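Local coordinates for Serine/threonine-protein kinase Tel1 (Chaetomium thermophilum, PDB 6SKY), which probably phosphorylates serine and threonine residues followed by glutamine, acting as a DNA damage sensor that activates checkpoint signalling, at residues M2119-L2131 / S2168-E2180. Residues are numbered along the deposited sequence; the frame is centred on the assembly and turned at random.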
ATOM      1  N   MET A2119       7.855 -26.945   3.166  1.00 25.34           N
ATOM      2  CA  MET A2119       7.494 -25.998   2.112  1.00 25.34           C
ATOM      3  C   MET A2119       7.358 -24.579   2.621  1.00 25.34           C
ATOM      4  O   MET A2119       7.521 -23.635   1.847  1.00 25.34           O
ATOM      5  CB  MET A2119       6.183 -26.407   1.462  1.00 25.34           C
ATOM      6  CG  MET A2119       6.288 -27.536   0.512  1.00 25.34           C
ATOM      7  SD  MET A2119       4.695 -28.121  -0.011  1.00 25.34           S
ATOM      8  CE  MET A2119       5.213 -29.271  -1.251  1.00 25.34           C
ATOM      9  N   MET A2120       7.017 -24.407   3.900  1.00 28.80           N
ATOM     10  CA  MET A2120       6.798 -23.059   4.428  1.00 28.80           C
ATOM     11  C   MET A2120       7.962 -22.111   4.165  1.00 28.80           C
ATOM     12  O   MET A2120       7.749 -20.914   3.967  1.00 28.80           O
ATOM     13  CB  MET A2120       6.532 -23.111   5.924  1.00 28.80           C
ATOM     14  CG  MET A2120       5.229 -23.758   6.287  1.00 28.80           C
ATOM     15  SD  MET A2120       3.809 -22.817   5.742  1.00 28.80           S
ATOM     16  CE  MET A2120       2.504 -23.852   6.379  1.00 28.80           C
ATOM     17  N   SER A2121       9.192 -22.614   4.157  1.00 28.79           N
ATOM     18  CA  SER A2121      10.369 -21.771   3.990  1.00 28.79           C
ATOM     19  C   SER A2121      11.037 -21.890   2.629  1.00 28.79           C
ATOM     20  O   SER A2121      11.960 -21.121   2.344  1.00 28.79           O
ATOM     21  CB  SER A2121      11.404 -22.091   5.072  1.00 28.79           C
ATOM     22  OG  SER A2121      11.037 -23.249   5.796  1.00 28.79           O
ATOM     23  N   GLY A2122      10.610 -22.816   1.785  1.00 24.96           N
ATOM     24  CA  GLY A2122      11.302 -23.083   0.549  1.00 24.96           C
ATOM     25  C   GLY A2122      11.086 -22.017  -0.500  1.00 24.96           C
ATOM     26  O   GLY A2122      10.360 -21.044  -0.325  1.00 24.96           O
ATOM     27  N   ARG A2123      11.752 -22.221  -1.629  1.00 26.91           N
ATOM     28  CA  ARG A2123      11.658 -21.296  -2.745  1.00 26.91           C
ATOM     29  C   ARG A2123      10.245 -21.298  -3.307  1.00 26.91           C
ATOM     30  O   ARG A2123       9.560 -22.318  -3.300  1.00 26.91           O
ATOM     31  CB  ARG A2123      12.662 -21.691  -3.818  1.00 26.91           C
ATOM     32  CG  ARG A2123      12.916 -20.643  -4.849  1.00 26.91           C
ATOM     33  CD  ARG A2123      14.201 -20.937  -5.571  1.00 26.91           C
ATOM     34  NE  ARG A2123      15.243 -21.347  -4.639  1.00 26.91           N
ATOM     35  CZ  ARG A2123      16.535 -21.381  -4.937  1.00 26.91           C
ATOM     36  NH1 ARG A2123      17.413 -21.772  -4.028  1.00 26.91           N
ATOM     37  NH2 ARG A2123      16.948 -21.015  -6.139  1.00 26.91           N
ATOM     38  N   TYR A2124       9.800 -20.146  -3.800  1.00 24.53           N
ATOM     39  CA  TYR A2124       8.391 -20.034  -4.148  1.00 24.53           C
ATOM     40  C   TYR A2124       8.049 -20.716  -5.463  1.00 24.53           C
ATOM     41  O   TYR A2124       6.949 -21.256  -5.595  1.00 24.53           O
ATOM     42  CB  TYR A2124       7.959 -18.576  -4.211  1.00 24.53           C
ATOM     43  CG  TYR A2124       6.549 -18.427  -4.714  1.00 24.53           C
ATOM     44  CD1 TYR A2124       5.472 -18.863  -3.957  1.00 24.53           C
ATOM     45  CD2 TYR A2124       6.293 -17.878  -5.952  1.00 24.53           C
ATOM     46  CE1 TYR A2124       4.193 -18.746  -4.417  1.00 24.53           C
ATOM     47  CE2 TYR A2124       5.015 -17.756  -6.419  1.00 24.53           C
ATOM     48  CZ  TYR A2124       3.970 -18.189  -5.649  1.00 24.53           C
ATOM     49  OH  TYR A2124       2.692 -18.062  -6.124  1.00 24.53           O
ATOM     50  N   ALA A2125       8.949 -20.700  -6.443  1.00 25.36           N
ATOM     51  CA  ALA A2125       8.648 -21.338  -7.720  1.00 25.36           C
ATOM     52  C   ALA A2125       8.404 -22.833  -7.546  1.00 25.36           C
ATOM     53  O   ALA A2125       7.411 -23.379  -8.048  1.00 25.36           O
ATOM     54  CB  ALA A2125       9.781 -21.081  -8.706  1.00 25.36           C
ATOM     55  N   ASP A2126       9.285 -23.506  -6.805  1.00 25.96           N
ATOM     56  CA  ASP A2126       9.141 -24.939  -6.585  1.00 25.96           C
ATOM     57  C   ASP A2126       7.873 -25.256  -5.818  1.00 25.96           C
ATOM     58  O   ASP A2126       7.153 -26.202  -6.153  1.00 25.96           O
ATOM     59  CB  ASP A2126      10.352 -25.473  -5.829  1.00 25.96           C
ATOM     60  CG  ASP A2126      11.647 -24.849  -6.291  1.00 25.96           C
ATOM     61  OD1 ASP A2126      11.667 -24.263  -7.392  1.00 25.96           O
ATOM     62  OD2 ASP A2126      12.650 -24.947  -5.555  1.00 25.96           O
ATOM     63  N   VAL A2127       7.589 -24.476  -4.779  1.00 22.43           N
ATOM     64  CA  VAL A2127       6.426 -24.732  -3.943  1.00 22.43           C
ATOM     65  C   VAL A2127       5.147 -24.544  -4.739  1.00 22.43           C
ATOM     66  O   VAL A2127       4.235 -25.371  -4.677  1.00 22.43           O
ATOM     67  CB  VAL A2127       6.455 -23.830  -2.700  1.00 22.43           C
ATOM     68  CG1 VAL A2127       5.169 -23.953  -1.942  1.00 22.43           C
ATOM     69  CG2 VAL A2127       7.600 -24.215  -1.821  1.00 22.43           C
ATOM     70  N   SER A2128       5.065 -23.463  -5.508  1.00 20.47           N
ATOM     71  CA  SER A2128       3.856 -23.209  -6.274  1.00 20.47           C
ATOM     72  C   SER A2128       3.638 -24.284  -7.321  1.00 20.47           C
ATOM     73  O   SER A2128       2.510 -24.745  -7.518  1.00 20.47           O
ATOM     74  CB  SER A2128       3.922 -21.836  -6.924  1.00 20.47           C
ATOM     75  OG  SER A2128       4.811 -21.843  -8.010  1.00 20.47           O
ATOM     76  N   GLN A2129       4.708 -24.710  -7.992  1.00 20.61           N
ATOM     77  CA  GLN A2129       4.590 -25.764  -8.992  1.00 20.61           C
ATOM     78  C   GLN A2129       4.077 -27.063  -8.382  1.00 20.61           C
ATOM     79  O   GLN A2129       3.113 -27.664  -8.880  1.00 20.61           O
ATOM     80  CB  GLN A2129       5.943 -25.968  -9.648  1.00 20.61           C
ATOM     81  CG  GLN A2129       6.016 -27.102 -10.601  1.00 20.61           C
ATOM     82  CD  GLN A2129       7.345 -27.160 -11.281  1.00 20.61           C
ATOM     83  OE1 GLN A2129       8.134 -26.234 -11.189  1.00 20.61           O
ATOM     84  NE2 GLN A2129       7.608 -28.247 -11.966  1.00 20.61           N
ATOM     85  N   ILE A2130       4.707 -27.510  -7.297  1.00 18.77           N
ATOM     86  CA  ILE A2130       4.297 -28.757  -6.664  1.00 18.77           C
ATOM     87  C   ILE A2130       2.861 -28.671  -6.176  1.00 18.77           C
ATOM     88  O   ILE A2130       2.085 -29.620  -6.323  1.00 18.77           O
ATOM     89  CB  ILE A2130       5.262 -29.109  -5.522  1.00 18.77           C
ATOM     90  CG1 ILE A2130       6.640 -29.413  -6.079  1.00 18.77           C
ATOM     91  CG2 ILE A2130       4.771 -30.295  -4.758  1.00 18.77           C
ATOM     92  CD1 ILE A2130       7.630 -29.743  -5.022  1.00 18.77           C
ATOM     93  N   LEU A2131       2.470 -27.535  -5.610  1.00 18.11           N
ATOM     94  CA  LEU A2131       1.142 -27.439  -5.022  1.00 18.11           C
ATOM     95  C   LEU A2131       0.055 -27.377  -6.086  1.00 18.11           C
ATOM     96  O   LEU A2131      -1.025 -27.956  -5.910  1.00 18.11           O
ATOM     97  CB  LEU A2131       1.075 -26.232  -4.102  1.00 18.11           C
ATOM     98  CG  LEU A2131       1.789 -26.390  -2.769  1.00 18.11           C
ATOM     99  CD1 LEU A2131       1.609 -25.150  -1.958  1.00 18.11           C
ATOM    100  CD2 LEU A2131       1.259 -27.570  -2.026  1.00 18.11           C
ATOM    101  N   SER A2168      -2.892 -26.529   1.264  1.00 23.25           N
ATOM    102  CA  SER A2168      -2.240 -25.618   0.332  1.00 23.25           C
ATOM    103  C   SER A2168      -2.574 -24.172   0.638  1.00 23.25           C
ATOM    104  O   SER A2168      -1.761 -23.286   0.381  1.00 23.25           O
ATOM    105  CB  SER A2168      -2.638 -25.943  -1.101  1.00 23.25           C
ATOM    106  OG  SER A2168      -2.218 -27.239  -1.464  1.00 23.25           O
ATOM    107  N   SER A2169      -3.763 -23.906   1.173  1.00 24.55           N
ATOM    108  CA  SER A2169      -4.128 -22.527   1.475  1.00 24.55           C
ATOM    109  C   SER A2169      -3.325 -21.984   2.649  1.00 24.55           C
ATOM    110  O   SER A2169      -2.911 -20.821   2.633  1.00 24.55           O
ATOM    111  CB  SER A2169      -5.618 -22.424   1.752  1.00 24.55           C
ATOM    112  OG  SER A2169      -5.915 -22.981   3.010  1.00 24.55           O
ATOM    113  N   ASP A2170      -3.077 -22.809   3.666  1.00 24.46           N
ATOM    114  CA  ASP A2170      -2.138 -22.403   4.717  1.00 24.46           C
ATOM    115  C   ASP A2170      -0.770 -22.055   4.136  1.00 24.46           C
ATOM    116  O   ASP A2170      -0.195 -20.994   4.435  1.00 24.46           O
ATOM    117  CB  ASP A2170      -1.981 -23.508   5.753  1.00 24.46           C
ATOM    118  CG  ASP A2170      -3.292 -23.975   6.306  1.00 24.46           C
ATOM    119  OD1 ASP A2170      -4.327 -23.371   5.977  1.00 24.46           O
ATOM    120  OD2 ASP A2170      -3.296 -24.961   7.068  1.00 24.46           O
ATOM    121  N   ILE A2171      -0.227 -22.950   3.307  1.00 22.25           N
ATOM    122  CA  ILE A2171       1.110 -22.720   2.759  1.00 22.25           C
ATOM    123  C   ILE A2171       1.144 -21.434   1.946  1.00 22.25           C
ATOM    124  O   ILE A2171       2.048 -20.611   2.101  1.00 22.25           O
ATOM    125  CB  ILE A2171       1.573 -23.918   1.918  1.00 22.25           C
ATOM    126  CG1 ILE A2171       1.640 -25.167   2.773  1.00 22.25           C
ATOM    127  CG2 ILE A2171       2.925 -23.649   1.355  1.00 22.25           C
ATOM    128  CD1 ILE A2171       1.745 -26.413   1.984  1.00 22.25           C
ATOM    129  N   PHE A2172       0.171 -21.244   1.059  1.00 22.01           N
ATOM    130  CA  PHE A2172       0.141 -20.043   0.235  1.00 22.01           C
ATOM    131  C   PHE A2172      -0.065 -18.794   1.064  1.00 22.01           C
ATOM    132  O   PHE A2172       0.349 -17.709   0.656  1.00 22.01           O
ATOM    133  CB  PHE A2172      -0.963 -20.141  -0.811  1.00 22.01           C
ATOM    134  CG  PHE A2172      -0.608 -20.985  -1.983  1.00 22.01           C
ATOM    135  CD1 PHE A2172       0.601 -20.838  -2.606  1.00 22.01           C
ATOM    136  CD2 PHE A2172      -1.482 -21.935  -2.451  1.00 22.01           C
ATOM    137  CE1 PHE A2172       0.930 -21.616  -3.675  1.00 22.01           C
ATOM    138  CE2 PHE A2172      -1.158 -22.713  -3.516  1.00 22.01           C
ATOM    139  CZ  PHE A2172       0.050 -22.557  -4.130  1.00 22.01           C
ATOM    140  N   ARG A2173      -0.731 -18.909   2.208  1.00 24.04           N
ATOM    141  CA  ARG A2173      -0.890 -17.744   3.060  1.00 24.04           C
ATOM    142  C   ARG A2173       0.439 -17.308   3.647  1.00 24.04           C
ATOM    143  O   ARG A2173       0.726 -16.110   3.698  1.00 24.04           O
ATOM    144  CB  ARG A2173      -1.896 -18.028   4.164  1.00 24.04           C
ATOM    145  CG  ARG A2173      -2.223 -16.820   4.998  1.00 24.04           C
ATOM    146  CD  ARG A2173      -3.566 -16.955   5.676  1.00 24.04           C
ATOM    147  NE  ARG A2173      -4.647 -17.194   4.732  1.00 24.04           N
ATOM    148  CZ  ARG A2173      -5.344 -18.318   4.685  1.00 24.04           C
ATOM    149  NH1 ARG A2173      -6.317 -18.466   3.799  1.00 24.04           N
ATOM    150  NH2 ARG A2173      -5.072 -19.295   5.536  1.00 24.04           N
ATOM    151  N   PHE A2174       1.276 -18.250   4.091  1.00 25.56           N
ATOM    152  CA  PHE A2174       2.554 -17.813   4.652  1.00 25.56           C
ATOM    153  C   PHE A2174       3.427 -17.108   3.616  1.00 25.56           C
ATOM    154  O   PHE A2174       4.197 -16.209   3.962  1.00 25.56           O
ATOM    155  CB  PHE A2174       3.330 -18.967   5.270  1.00 25.56           C
ATOM    156  CG  PHE A2174       4.658 -18.541   5.841  1.00 25.56           C
ATOM    157  CD1 PHE A2174       4.733 -17.952   7.085  1.00 25.56           C
ATOM    158  CD2 PHE A2174       5.824 -18.696   5.122  1.00 25.56           C
ATOM    159  CE1 PHE A2174       5.945 -17.541   7.603  1.00 25.56           C
ATOM    160  CE2 PHE A2174       7.035 -18.288   5.638  1.00 25.56           C
ATOM    161  CZ  PHE A2174       7.095 -17.713   6.879  1.00 25.56           C
ATOM    162  N   HIS A2175       3.347 -17.504   2.356  1.00 22.26           N
ATOM    163  CA  HIS A2175       4.151 -16.865   1.323  1.00 22.26           C
ATOM    164  C   HIS A2175       3.602 -15.522   0.880  1.00 22.26           C
ATOM    165  O   HIS A2175       4.184 -14.909  -0.017  1.00 22.26           O
ATOM    166  CB  HIS A2175       4.265 -17.766   0.097  1.00 22.26           C
ATOM    167  CG  HIS A2175       5.318 -18.818   0.208  1.00 22.26           C
ATOM    168  ND1 HIS A2175       5.242 -19.855   1.105  1.00 22.26           N
ATOM    169  CD2 HIS A2175       6.468 -18.998  -0.476  1.00 22.26           C
ATOM    170  CE1 HIS A2175       6.302 -20.626   0.975  1.00 22.26           C
ATOM    171  NE2 HIS A2175       7.061 -20.128   0.020  1.00 22.26           N
ATOM    172  N   ARG A2176       2.495 -15.066   1.462  1.00 28.05           N
ATOM    173  CA  ARG A2176       1.836 -13.825   1.062  1.00 28.05           C
ATOM    174  C   ARG A2176       1.502 -13.826  -0.424  1.00 28.05           C
ATOM    175  O   ARG A2176       1.710 -12.836  -1.123  1.00 28.05           O
ATOM    176  CB  ARG A2176       2.680 -12.602   1.419  1.00 28.05           C
ATOM    177  CG  ARG A2176       3.108 -12.537   2.865  1.00 28.05           C
ATOM    178  CD  ARG A2176       1.924 -12.374   3.777  1.00 28.05           C
ATOM    179  NE  ARG A2176       2.316 -12.144   5.163  1.00 28.05           N
ATOM    180  CZ  ARG A2176       2.686 -10.963   5.648  1.00 28.05           C
ATOM    181  NH1 ARG A2176       3.019 -10.844   6.925  1.00 28.05           N
ATOM    182  NH2 ARG A2176       2.729  -9.900   4.855  1.00 28.05           N
ATOM    183  N   ALA A2177       0.983 -14.942  -0.914  1.00 24.46           N
ATOM    184  CA  ALA A2177       0.563 -15.071  -2.305  1.00 24.46           C
ATOM    185  C   ALA A2177      -0.944 -14.867  -2.344  1.00 24.46           C
ATOM    186  O   ALA A2177      -1.710 -15.791  -2.073  1.00 24.46           O
ATOM    187  CB  ALA A2177       0.966 -16.426  -2.869  1.00 24.46           C
ATOM    188  N   ARG A2178      -1.369 -13.649  -2.673  1.00 27.36           N
ATOM    189  CA  ARG A2178      -2.777 -13.297  -2.546  1.00 27.36           C
ATOM    190  C   ARG A2178      -3.616 -13.986  -3.606  1.00 27.36           C
ATOM    191  O   ARG A2178      -4.691 -14.521  -3.313  1.00 27.36           O
ATOM    192  CB  ARG A2178      -2.958 -11.785  -2.648  1.00 27.36           C
ATOM    193  CG  ARG A2178      -2.177 -10.973  -1.662  1.00 27.36           C
ATOM    194  CD  ARG A2178      -2.359 -11.485  -0.268  1.00 27.36           C
ATOM    195  NE  ARG A2178      -1.645 -10.655   0.694  1.00 27.36           N
ATOM    196  CZ  ARG A2178      -1.272 -11.067   1.899  1.00 27.36           C
ATOM    197  NH1 ARG A2178      -0.632 -10.242   2.710  1.00 27.36           N
ATOM    198  NH2 ARG A2178      -1.530 -12.306   2.288  1.00 27.36           N
ATOM    199  N   GLN A2179      -3.146 -13.972  -4.846  1.00 24.44           N
ATOM    200  CA  GLN A2179      -3.947 -14.505  -5.932  1.00 24.44           C
ATOM    201  C   GLN A2179      -4.136 -16.007  -5.804  1.00 24.44           C
ATOM    202  O   GLN A2179      -5.179 -16.530  -6.194  1.00 24.44           O
ATOM    203  CB  GLN A2179      -3.310 -14.145  -7.267  1.00 24.44           C
ATOM    204  CG  GLN A2179      -4.190 -14.420  -8.459  1.00 24.44           C
ATOM    205  CD  GLN A2179      -5.506 -13.706  -8.386  1.00 24.44           C
ATOM    206  OE1 GLN A2179      -6.554 -14.273  -8.669  1.00 24.44           O
ATOM    207  NE2 GLN A2179      -5.459 -12.445  -8.009  1.00 24.44           N
ATOM    208  N   GLU A2180      -3.174 -16.713  -5.224  1.00 25.57           N
ATOM    209  CA  GLU A2180      -3.319 -18.152  -5.088  1.00 25.57           C
ATOM    210  C   GLU A2180      -4.298 -18.521  -3.988  1.00 25.57           C
ATOM    211  O   GLU A2180      -5.052 -19.484  -4.134  1.00 25.57           O
ATOM    212  CB  GLU A2180      -1.964 -18.794  -4.837  1.00 25.57           C
ATOM    213  CG  GLU A2180      -1.035 -18.720  -6.012  1.00 25.57           C
ATOM    214  CD  GLU A2180      -1.633 -19.317  -7.269  1.00 25.57           C
ATOM    215  OE1 GLU A2180      -2.437 -20.268  -7.165  1.00 25.57           O
ATOM    216  OE2 GLU A2180      -1.303 -18.838  -8.371  1.00 25.57           O
TER
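Leu2131 and Ile2171 meet where two nearly antiparallel helices of the FAT domain's alpha solenoid, 2124-2131 and 2168-2174, pack with short-segment axes 11.3 Å apart at 160°. This is the tight part of the contact. Leu2131 CD1 lies over one face of the Phe2172 ring as a CH-pi contact, 4.0 Å from its centroid, while Glu2180 CB covers the opposite face, so the ring is held between helix 2124-2131 and the helix that follows the turn at 2175-2177. Ile2171 spreads its branches: CG2, anti to the backbone N, reaches Leu2131 CD1 and Val2127 CG1, and CD1 touches Met2119 SD at 3.9 Å. The flanks are more open to solvent, with Tyr2124, Met2120, Phe2174 and His2175 all partly exposed. Tyr2124 turns obliquely to His2175, ring planes 41° apart, and its OH rests against Glu2180 CG and Ala2177 CB. At the other flank the bent chain of Met2120 packs CE on Ile2171 CG1 and brings SD against Phe2174 CB and to 5.2 Å from the Phe2174 ring centroid, an oblique Met-aromatic contact bordered by Arg2640. Between them His2175, just before the Schellman turn at Arg2176, pushes its imidazole into the bend 2119-2123. NE2 gives a weak hydrogen bond to Gly2122 O, and ND1 another weak one back to Ile2171 O, 3.4 Å away; if both form, they would suit a protonated imidazole and limit its rotation. A leucine here would probably leave Gly2122 O without this donor and lose the flat edge that meets the bend's carbonyls. Met2119 O meets the same imidazole edge-on, in the ring plane, 3.4 Å from His2175 CE1.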